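Local coordinates for protein RNA-directed RNA polymerase (Infectious pancreatic necrosis virus, PDB 3ZED) that probably acts as the viral RNA-dependent RNA polymerase, extending RNA from ribonucleoside triphosphates, and occurs both free and covalently linked to the genomic RNA, at residues B[367-372]-B[556-561]. Sequence-based numbering, arbitrary orientation.
Sequences RIMTII and VELDLL
Ile368 sets CG1 anti to its carbonyl carbon (chi1 -69°), which leaves CG2 anti to the backbone N, while Leu560 carries CG anti to its backbone N (chi1 -176°), and the two side chains meet tip to tip. This is helix-on-strand packing in a viral RNA polymerase: helix 364-377 of the palm region faces strand 556-560, an outer strand of a three-stranded antiparallel sheet in the thumb region. The axes of the two short segments run at 108° to each other and come no closer than 12.3 Å, a gap bridged wholly by apolar side chains. Leu560 CD2 sits against the branched base of the isoleucine, 3.8 Å from Ile368 CG2 and equally near Ile368 CG1. One turn on, Ile372 points its CD1 at the end of Leu558, 3.9 Å from Leu558 CD1 and 4.0 Å from Leu558 CD2, the methyl thus meeting both branches of the leucine. Met369, bent at chi2 and chi3, turns its thioether toward the strand and crosses Leu558 at a slant. All six touching residues are buried. Helix 524-533 adds to the same core through Ile528, against Met369 and Ile372, and Ala531, against Val556; Met384 of strand 382-386 touches Ile368, and Tyr391 touches Leu560. Hydrogen bonds from Trp398 NE1 to Leu558 O and between Tyr391 OH and Asp559 O tie the strand backbone to the four-stranded antiparallel sheet holding strands 389-394 and 397-403. At the start of the strand, Met369 CE meets Val556 CG2 at 4.1 Å, while Met369 SD lies 3.8 Å from Leu558 CD1.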
loop_
_atom_site.group_PDB
_atom_site.type_symbol
_atom_site.label_atom_id
_atom_site.label_comp_id
_atom_site.label_asym_id
_atom_site.label_seq_id
_atom_site.Cartn_x
_atom_site.Cartn_y
_atom_site.Cartn_z
ATOM N N ARG B 367 13.965 17.842 -8.147
ATOM C CA ARG B 367 12.702 18.323 -8.766
ATOM C C ARG B 367 11.747 18.845 -7.685
ATOM O O ARG B 367 11.167 19.915 -7.844
ATOM C CB ARG B 367 12.023 17.219 -9.602
ATOM C CG ARG B 367 12.769 16.902 -10.885
ATOM C CD ARG B 367 11.924 16.052 -11.809
ATOM N NE ARG B 367 12.513 15.952 -13.141
ATOM C CZ ARG B 367 11.823 15.733 -14.258
ATOM N NH1 ARG B 367 10.505 15.599 -14.213
ATOM N NH2 ARG B 367 12.444 15.662 -15.429
ATOM N N ILE B 368 11.635 18.112 -6.558
ATOM C CA ILE B 368 10.820 18.492 -5.394
ATOM C C ILE B 368 11.355 19.805 -4.797
ATOM O O ILE B 368 10.571 20.727 -4.568
ATOM C CB ILE B 368 10.796 17.343 -4.335
ATOM C CG1 ILE B 368 9.999 16.123 -4.829
ATOM C CG2 ILE B 368 10.337 17.836 -2.928
ATOM C CD1 ILE B 368 8.528 16.280 -4.934
ATOM N N MET B 369 12.696 19.899 -4.587
ATOM C CA MET B 369 13.327 21.105 -4.024
ATOM C C MET B 369 13.139 22.327 -4.937
ATOM O O MET B 369 12.919 23.421 -4.419
ATOM C CB MET B 369 14.800 20.873 -3.707
ATOM C CG MET B 369 15.005 19.892 -2.550
ATOM S SD MET B 369 14.231 20.382 -0.958
ATOM C CE MET B 369 15.109 21.915 -0.601
ATOM N N THR B 370 13.133 22.132 -6.276
ATOM C CA THR B 370 12.858 23.201 -7.246
ATOM C C THR B 370 11.405 23.683 -7.053
ATOM O O THR B 370 11.172 24.881 -6.972
ATOM C CB THR B 370 13.138 22.715 -8.689
ATOM O OG1 THR B 370 14.525 22.403 -8.795
ATOM C CG2 THR B 370 12.796 23.762 -9.750
ATOM N N ILE B 371 10.447 22.745 -6.936
ATOM C CA ILE B 371 9.026 23.057 -6.732
ATOM C C ILE B 371 8.869 23.825 -5.401
ATOM O O ILE B 371 8.205 24.864 -5.394
ATOM C CB ILE B 371 8.126 21.786 -6.821
ATOM C CG1 ILE B 371 8.037 21.286 -8.291
ATOM C CG2 ILE B 371 6.714 22.062 -6.277
ATOM C CD1 ILE B 371 7.831 19.772 -8.424
ATOM N N ILE B 372 9.534 23.365 -4.318
ATOM C CA ILE B 372 9.494 24.008 -2.996
ATOM C C ILE B 372 10.086 25.430 -3.059
ATOM O O ILE B 372 9.454 26.373 -2.574
ATOM C CB ILE B 372 10.185 23.131 -1.908
ATOM C CG1 ILE B 372 9.310 21.888 -1.565
ATOM C CG2 ILE B 372 10.541 23.951 -0.634
ATOM C CD1 ILE B 372 10.029 20.803 -0.677
ATOM N N VAL B 556 17.879 19.248 4.757
ATOM C CA VAL B 556 16.512 19.763 4.721
ATOM C C VAL B 556 15.694 18.524 5.093
ATOM O O VAL B 556 15.552 17.618 4.271
ATOM C CB VAL B 556 16.102 20.436 3.381
ATOM C CG1 VAL B 556 14.720 21.087 3.504
ATOM C CG2 VAL B 556 17.125 21.477 2.950
ATOM N N GLU B 557 15.291 18.415 6.370
ATOM C CA GLU B 557 14.655 17.209 6.915
ATOM C C GLU B 557 13.155 17.146 6.611
ATOM O O GLU B 557 12.319 17.161 7.500
ATOM C CB GLU B 557 14.942 17.078 8.418
ATOM C CG GLU B 557 16.426 17.011 8.737
ATOM C CD GLU B 557 16.695 16.453 10.119
ATOM O OE1 GLU B 557 16.759 15.209 10.261
ATOM O OE2 GLU B 557 16.768 17.261 11.072
ATOM N N LEU B 558 12.835 17.021 5.313
ATOM C CA LEU B 558 11.475 16.989 4.819
ATOM C C LEU B 558 10.723 15.760 5.279
ATOM O O LEU B 558 9.497 15.823 5.415
ATOM C CB LEU B 558 11.477 17.010 3.285
ATOM C CG LEU B 558 12.093 18.197 2.564
ATOM C CD1 LEU B 558 12.105 17.938 1.062
ATOM C CD2 LEU B 558 11.349 19.511 2.909
ATOM N N ASP B 559 11.455 14.632 5.480
ATOM C CA ASP B 559 10.921 13.303 5.754
ATOM C C ASP B 559 9.887 12.981 4.658
ATOM O O ASP B 559 8.802 12.476 4.930
ATOM C CB ASP B 559 10.367 13.153 7.187
ATOM C CG ASP B 559 10.014 11.719 7.576
ATOM O OD1 ASP B 559 10.629 10.780 7.020
ATOM O OD2 ASP B 559 9.079 11.537 8.381
ATOM N N LEU B 560 10.224 13.350 3.406
ATOM C CA LEU B 560 9.376 13.131 2.249
ATOM C C LEU B 560 9.429 11.662 1.922
ATOM O O LEU B 560 10.409 11.194 1.353
ATOM C CB LEU B 560 9.853 14.003 1.071
ATOM C CG LEU B 560 8.989 13.943 -0.209
ATOM C CD1 LEU B 560 7.700 14.752 -0.045
ATOM C CD2 LEU B 560 9.761 14.457 -1.381
ATOM N N LEU B 561 8.404 10.910 2.373
ATOM C CA LEU B 561 8.335 9.452 2.204
ATOM C C LEU B 561 9.621 8.789 2.772
ATOM O O LEU B 561 10.116 7.812 2.221
ATOM C CB LEU B 561 8.065 9.030 0.730
ATOM C CG LEU B 561 6.896 9.742 0.011
ATOM C CD1 LEU B 561 6.702 9.205 -1.385
ATOM C CD2 LEU B 561 5.603 9.616 0.794
#